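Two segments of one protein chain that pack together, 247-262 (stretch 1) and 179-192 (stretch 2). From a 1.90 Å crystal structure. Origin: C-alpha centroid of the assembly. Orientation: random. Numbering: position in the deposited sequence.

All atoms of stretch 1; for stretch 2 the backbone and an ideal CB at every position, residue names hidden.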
# COMPACT_ATOMS: atom_id res chain seq x y z
N GLU A 247 20.16 -3.99 19.65
CA GLU A 247 18.90 -4.73 19.71
C GLU A 247 18.11 -4.71 18.37
O GLU A 247 17.02 -5.31 18.24
CB GLU A 247 18.05 -4.16 20.87
CG GLU A 247 18.66 -4.43 22.28
CD GLU A 247 19.92 -3.58 22.61
OE1 GLU A 247 19.95 -2.38 22.28
OE2 GLU A 247 20.88 -4.11 23.25
N VAL A 248 18.61 -3.94 17.42
CA VAL A 248 17.88 -3.69 16.17
C VAL A 248 17.61 -4.99 15.42
O VAL A 248 16.46 -5.24 15.07
CB VAL A 248 18.60 -2.64 15.30
CG1 VAL A 248 18.03 -2.66 13.85
CG2 VAL A 248 18.43 -1.29 15.93
N ASP A 249 18.62 -5.83 15.19
CA ASP A 249 18.41 -7.06 14.40
C ASP A 249 17.32 -7.94 15.00
O ASP A 249 16.48 -8.46 14.27
CB ASP A 249 19.70 -7.89 14.21
CG ASP A 249 20.70 -7.21 13.32
OD1 ASP A 249 20.34 -6.26 12.58
OD2 ASP A 249 21.89 -7.62 13.36
N GLY A 250 17.33 -8.13 16.32
CA GLY A 250 16.33 -9.00 16.96
C GLY A 250 14.91 -8.54 16.71
O GLY A 250 14.00 -9.35 16.50
N VAL A 251 14.73 -7.22 16.72
CA VAL A 251 13.44 -6.61 16.51
C VAL A 251 13.05 -6.70 15.02
O VAL A 251 11.95 -7.10 14.71
CB VAL A 251 13.43 -5.15 17.00
CG1 VAL A 251 12.13 -4.42 16.57
CG2 VAL A 251 13.59 -5.10 18.56
N LEU A 252 13.94 -6.28 14.12
CA LEU A 252 13.59 -6.34 12.68
C LEU A 252 13.28 -7.77 12.26
O LEU A 252 12.37 -8.02 11.47
CB LEU A 252 14.73 -5.81 11.83
CG LEU A 252 15.09 -4.34 12.12
CD1 LEU A 252 16.01 -3.80 11.00
CD2 LEU A 252 13.82 -3.46 12.31
N TRP A 253 14.04 -8.72 12.80
CA TRP A 253 13.91 -10.13 12.36
C TRP A 253 12.65 -10.83 12.88
O TRP A 253 12.29 -11.93 12.41
CB TRP A 253 15.19 -10.90 12.74
CG TRP A 253 16.42 -10.48 11.95
CD1 TRP A 253 16.45 -9.81 10.76
CD2 TRP A 253 17.78 -10.76 12.28
NE1 TRP A 253 17.74 -9.62 10.34
CE2 TRP A 253 18.58 -10.22 11.25
CE3 TRP A 253 18.42 -11.43 13.35
CZ2 TRP A 253 19.98 -10.32 11.25
CZ3 TRP A 253 19.80 -11.53 13.35
CH2 TRP A 253 20.57 -10.98 12.30
N HIS A 254 11.96 -10.19 13.84
CA HIS A 254 10.60 -10.59 14.26
C HIS A 254 9.67 -10.54 13.05
O HIS A 254 8.72 -11.31 12.96
CB HIS A 254 10.09 -9.63 15.33
CG HIS A 254 8.65 -9.83 15.71
ND1 HIS A 254 8.21 -10.95 16.37
CD2 HIS A 254 7.58 -9.01 15.59
CE1 HIS A 254 6.92 -10.83 16.62
NE2 HIS A 254 6.51 -9.66 16.15
N ASN A 255 9.94 -9.61 12.14
CA ASN A 255 9.21 -9.59 10.85
C ASN A 255 9.90 -10.54 9.87
O ASN A 255 10.89 -10.18 9.21
CB ASN A 255 9.14 -8.17 10.26
CG ASN A 255 8.45 -8.17 8.89
OD1 ASN A 255 7.53 -8.97 8.67
ND2 ASN A 255 8.90 -7.32 7.98
N ARG A 256 9.41 -11.76 9.80
CA ARG A 256 10.06 -12.78 8.97
C ARG A 256 9.85 -12.54 7.47
O ARG A 256 10.62 -13.05 6.65
CB ARG A 256 9.48 -14.16 9.31
CG ARG A 256 9.93 -14.63 10.69
CD ARG A 256 9.38 -16.04 10.94
NE ARG A 256 10.11 -17.05 10.21
CZ ARG A 256 9.57 -18.19 9.73
NH1 ARG A 256 8.27 -18.44 9.80
NH2 ARG A 256 10.37 -19.04 9.11
N SER A 257 8.80 -11.80 7.13
CA SER A 257 8.53 -11.44 5.72
C SER A 257 9.70 -10.64 5.17
O SER A 257 10.30 -9.85 5.90
CB SER A 257 7.28 -10.57 5.64
OG SER A 257 7.16 -10.00 4.33
N TYR A 258 10.02 -10.83 3.89
CA TYR A 258 11.10 -10.06 3.24
C TYR A 258 10.61 -9.74 1.84
O TYR A 258 10.10 -10.63 1.14
CB TYR A 258 12.37 -10.91 3.16
CG TYR A 258 13.63 -10.15 2.73
CD1 TYR A 258 14.51 -9.63 3.68
CD2 TYR A 258 13.94 -9.96 1.38
CE1 TYR A 258 15.69 -8.92 3.30
CE2 TYR A 258 15.11 -9.26 0.99
CZ TYR A 258 15.98 -8.76 1.96
OH TYR A 258 17.13 -8.09 1.59
N ILE A 259 10.77 -8.47 1.46
CA ILE A 259 10.26 -7.95 0.19
C ILE A 259 11.35 -7.95 -0.88
O ILE A 259 12.48 -7.51 -0.63
CB ILE A 259 9.66 -6.51 0.34
CG1 ILE A 259 8.57 -6.48 1.42
CG2 ILE A 259 9.14 -5.98 -1.07
CD1 ILE A 259 7.48 -7.61 1.29
N PHE A 260 11.01 -8.49 -2.06
CA PHE A 260 11.90 -8.38 -3.23
C PHE A 260 11.30 -7.37 -4.21
O PHE A 260 10.09 -7.22 -4.27
CB PHE A 260 12.09 -9.74 -3.92
CG PHE A 260 12.72 -10.76 -3.03
CD1 PHE A 260 14.10 -10.73 -2.82
CD2 PHE A 260 11.95 -11.70 -2.36
CE1 PHE A 260 14.70 -11.66 -1.98
CE2 PHE A 260 12.57 -12.65 -1.52
CZ PHE A 260 13.94 -12.60 -1.32
N PHE A 261 12.17 -6.64 -4.90
CA PHE A 261 11.78 -5.46 -5.66
C PHE A 261 12.13 -5.64 -7.13
O PHE A 261 12.95 -6.49 -7.50
CB PHE A 261 12.50 -4.19 -5.10
CG PHE A 261 12.08 -3.82 -3.71
CD1 PHE A 261 11.03 -2.95 -3.49
CD2 PHE A 261 12.75 -4.35 -2.60
CE1 PHE A 261 10.61 -2.60 -2.17
CE2 PHE A 261 12.35 -4.02 -1.30
CZ PHE A 261 11.29 -3.15 -1.08
N ARG A 262 11.49 -4.82 -7.97
CA ARG A 262 11.88 -4.63 -9.37
C ARG A 262 11.96 -3.13 -9.63
O ARG A 262 11.25 -2.35 -9.00
CB ARG A 262 10.82 -5.24 -10.31
CG ARG A 262 9.45 -4.58 -10.18
CD ARG A 262 8.41 -5.20 -11.15
NE ARG A 262 7.14 -4.45 -11.20
CZ ARG A 262 6.89 -3.40 -12.00
NH1 ARG A 262 7.82 -2.90 -12.81
NH2 ARG A 262 5.70 -2.81 -11.97
N UNK A 179 21.78 2.29 5.49
CA UNK A 179 20.97 2.21 6.72
C UNK A 179 20.05 0.99 6.70
O UNK A 179 19.15 0.90 5.86
CB UNK A 179 20.14 3.48 6.90
N UNK A 180 20.23 0.06 7.64
CA UNK A 180 19.33 -1.10 7.68
C UNK A 180 17.91 -0.73 8.09
O UNK A 180 16.94 -1.32 7.60
CB UNK A 180 19.88 -2.15 8.65
N UNK A 181 17.76 0.28 8.96
CA UNK A 181 16.43 0.69 9.38
C UNK A 181 15.69 1.40 8.24
O UNK A 181 14.49 1.18 8.03
CB UNK A 181 16.52 1.60 10.61
N UNK A 182 16.40 2.25 7.49
CA UNK A 182 15.75 2.97 6.40
C UNK A 182 15.30 1.94 5.36
O UNK A 182 14.18 2.05 4.82
CB UNK A 182 16.69 4.01 5.78
N UNK A 183 16.15 0.95 5.08
CA UNK A 183 15.77 -0.11 4.13
C UNK A 183 14.59 -0.95 4.65
O UNK A 183 13.67 -1.31 3.89
CB UNK A 183 16.97 -1.02 3.85
N UNK A 184 14.61 -1.30 5.95
CA UNK A 184 13.44 -1.96 6.55
C UNK A 184 12.14 -1.21 6.29
O UNK A 184 11.13 -1.81 5.88
CB UNK A 184 13.64 -2.11 8.06
N UNK A 185 12.13 0.09 6.54
CA UNK A 185 10.92 0.87 6.30
C UNK A 185 10.51 0.94 4.81
O UNK A 185 9.33 1.04 4.52
CB UNK A 185 11.12 2.29 6.84
N UNK A 186 11.48 0.89 3.91
CA UNK A 186 11.18 0.70 2.47
C UNK A 186 10.45 -0.65 2.21
O UNK A 186 9.48 -0.70 1.46
CB UNK A 186 12.48 0.75 1.66
N UNK A 187 10.90 -1.73 2.83
CA UNK A 187 10.14 -3.00 2.75
C UNK A 187 8.70 -2.80 3.22
O UNK A 187 7.78 -3.31 2.60
CB UNK A 187 10.81 -4.09 3.59
N UNK A 188 8.51 -2.06 4.32
CA UNK A 188 7.17 -1.84 4.87
C UNK A 188 6.30 -1.01 3.92
O UNK A 188 5.12 -1.35 3.69
CB UNK A 188 7.27 -1.14 6.23
N UNK A 189 6.87 0.05 3.35
CA UNK A 189 6.09 0.90 2.42
C UNK A 189 5.81 0.16 1.10
O UNK A 189 4.73 0.35 0.49
CB UNK A 189 6.84 2.20 2.14
N UNK A 190 6.79 -0.62 0.63
CA UNK A 190 6.64 -1.42 -0.60
C UNK A 190 7.19 -0.74 -1.85
O UNK A 190 7.04 -1.27 -2.93
CB UNK A 190 5.16 -1.74 -0.82
N UNK A 191 7.83 0.43 -1.71
CA UNK A 191 8.42 1.13 -2.86
C UNK A 191 9.43 2.14 -2.36
O UNK A 191 9.40 2.52 -1.18
CB UNK A 191 7.35 1.82 -3.70
N UNK A 192 10.30 2.61 -3.26
CA UNK A 192 11.22 3.68 -2.88
C UNK A 192 11.76 4.36 -4.10
O UNK A 192 11.78 3.76 -5.18
CB UNK A 192 12.37 3.14 -2.03

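Position 179 lies just before the helix, beyond the reach of stretch 1, so the choice there is local: a small side chain able to accept a bond from a free backbone NH, such as serine, threonine, aspartate or asparagine. It is Ser179, whose OG accepts from N of 182 at 3.0 Å, capping the helix.

At position 180 CA-to-CB points toward stretch 1, and the ideal CB sits 4.8 Å from Leu252 CD1. Off to one side of that methyl lies the carboxylate of Asp249, too far for a short side chain. A long one with an apolar stem and a positive end suits best. Lys180 fits: its CE passes Val248 CG1 at 3.9 Å, and its NZ gives a hydrogen bond to Asp249 OD1 at 2.7 Å, part of a salt bridge.

Position 181 points sideways, near the methyls of Val248 and Leu252; a modest apolar residue would do. Val181 places CG2 4.0 Å from Val248 CG1. Positions 182 and 183 have nothing of stretch 1 near their ideal CB, so many side chains would suit; they are Asp182 and Leu183.

Position 184 points toward Leu252, its ideal CB 4.1 Å from CD1, with Asn255 farther along. Leucine, methionine or an aromatic could cover this patch. Phe184 offers a ring face to Leu252 CD2, 3.8 Å from the ring centroid, a CH-pi contact, while CZ reaches 3.7 Å from Asn255 ND2.

Position 185 is out of reach, open to many side chains, and holds Phe185. Position 186 points sideways with Phe261 CZ 4.9 Å from its ideal CB; a small branched apolar group suits, and Val186 brings CG1 to 3.8 Å from Phe261 CZ.

At position 187 the ideal CB lies 3.9 Å from Ile259 CG1, with the rings of Tyr258 and Phe261 within reach of a longer side chain and the Ile259 backbone N nearby. A flat ring is attractive, and one with polar atoms more so. His187 turns an edge to the face of Tyr258 and receives the edge of Phe261 on its own face. Its ND1 lies 3.1 Å from Ile259 N, and a water joins NE2 to Tyr258 OH, 2.8 Å from each.

Position 188 points away and 189 sideways, so apolar or polar residues would serve: Val188 and Gln189. At 190 phi is positive, and a CB would jam against the preceding carbonyl O, so the backbone itself calls for Gly190; its O lies 3.9 Å from Phe261 CE1. Position 191 points away and 192 sideways; many residues would suit, and they are Ala191 and Ala192.

Stretch 2 (179-192) SKVDLFFVHVQGAA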
# COMPACT_ATOMS: atom_id res chain seq x y z
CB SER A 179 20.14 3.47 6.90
OG SER A 179 19.17 3.31 7.93
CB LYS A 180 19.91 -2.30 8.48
CG LYS A 180 19.93 -2.20 9.97
CD LYS A 180 20.71 -3.39 10.54
CE LYS A 180 21.34 -3.06 11.88
NZ LYS A 180 22.15 -4.24 12.35
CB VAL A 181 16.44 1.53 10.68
CG1 VAL A 181 15.04 2.06 10.96
CG2 VAL A 181 16.91 0.62 11.85
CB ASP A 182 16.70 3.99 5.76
CG ASP A 182 16.87 5.27 6.61
OD1 ASP A 182 16.12 5.47 7.57
OD2 ASP A 182 17.77 6.09 6.31
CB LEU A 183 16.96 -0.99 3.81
CG LEU A 183 16.66 -2.19 2.90
CD1 LEU A 183 16.05 -1.75 1.55
CD2 LEU A 183 17.96 -2.94 2.69
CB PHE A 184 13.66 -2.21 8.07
CG PHE A 184 12.56 -3.05 8.71
CD1 PHE A 184 12.66 -4.44 8.75
CD2 PHE A 184 11.41 -2.44 9.22
CE1 PHE A 184 11.66 -5.22 9.35
CE2 PHE A 184 10.39 -3.22 9.81
CZ PHE A 184 10.53 -4.63 9.86
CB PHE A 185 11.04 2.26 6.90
CG PHE A 185 10.67 2.30 8.36
CD1 PHE A 185 9.37 2.63 8.74
CD2 PHE A 185 11.60 1.97 9.34
CE1 PHE A 185 9.00 2.65 10.09
CE2 PHE A 185 11.25 2.00 10.70
CZ PHE A 185 9.96 2.35 11.08
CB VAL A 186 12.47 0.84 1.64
CG1 VAL A 186 12.29 0.30 0.20
CG2 VAL A 186 12.92 2.32 1.66
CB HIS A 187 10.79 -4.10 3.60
CG HIS A 187 12.03 -4.70 2.99
ND1 HIS A 187 12.21 -6.06 2.87
CD2 HIS A 187 13.14 -4.13 2.45
CE1 HIS A 187 13.37 -6.30 2.30
NE2 HIS A 187 13.96 -5.15 2.04
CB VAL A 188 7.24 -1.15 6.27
CG1 VAL A 188 5.85 -0.87 6.83
CG2 VAL A 188 8.02 -2.04 7.24
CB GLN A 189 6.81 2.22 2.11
CG GLN A 189 7.21 3.11 3.32
CD GLN A 189 6.19 3.12 4.43
OE1 GLN A 189 5.11 3.69 4.29
NE2 GLN A 189 6.54 2.50 5.55
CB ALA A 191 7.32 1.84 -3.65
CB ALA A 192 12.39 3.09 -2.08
O HOH W 1 16.29 -5.66 0.55
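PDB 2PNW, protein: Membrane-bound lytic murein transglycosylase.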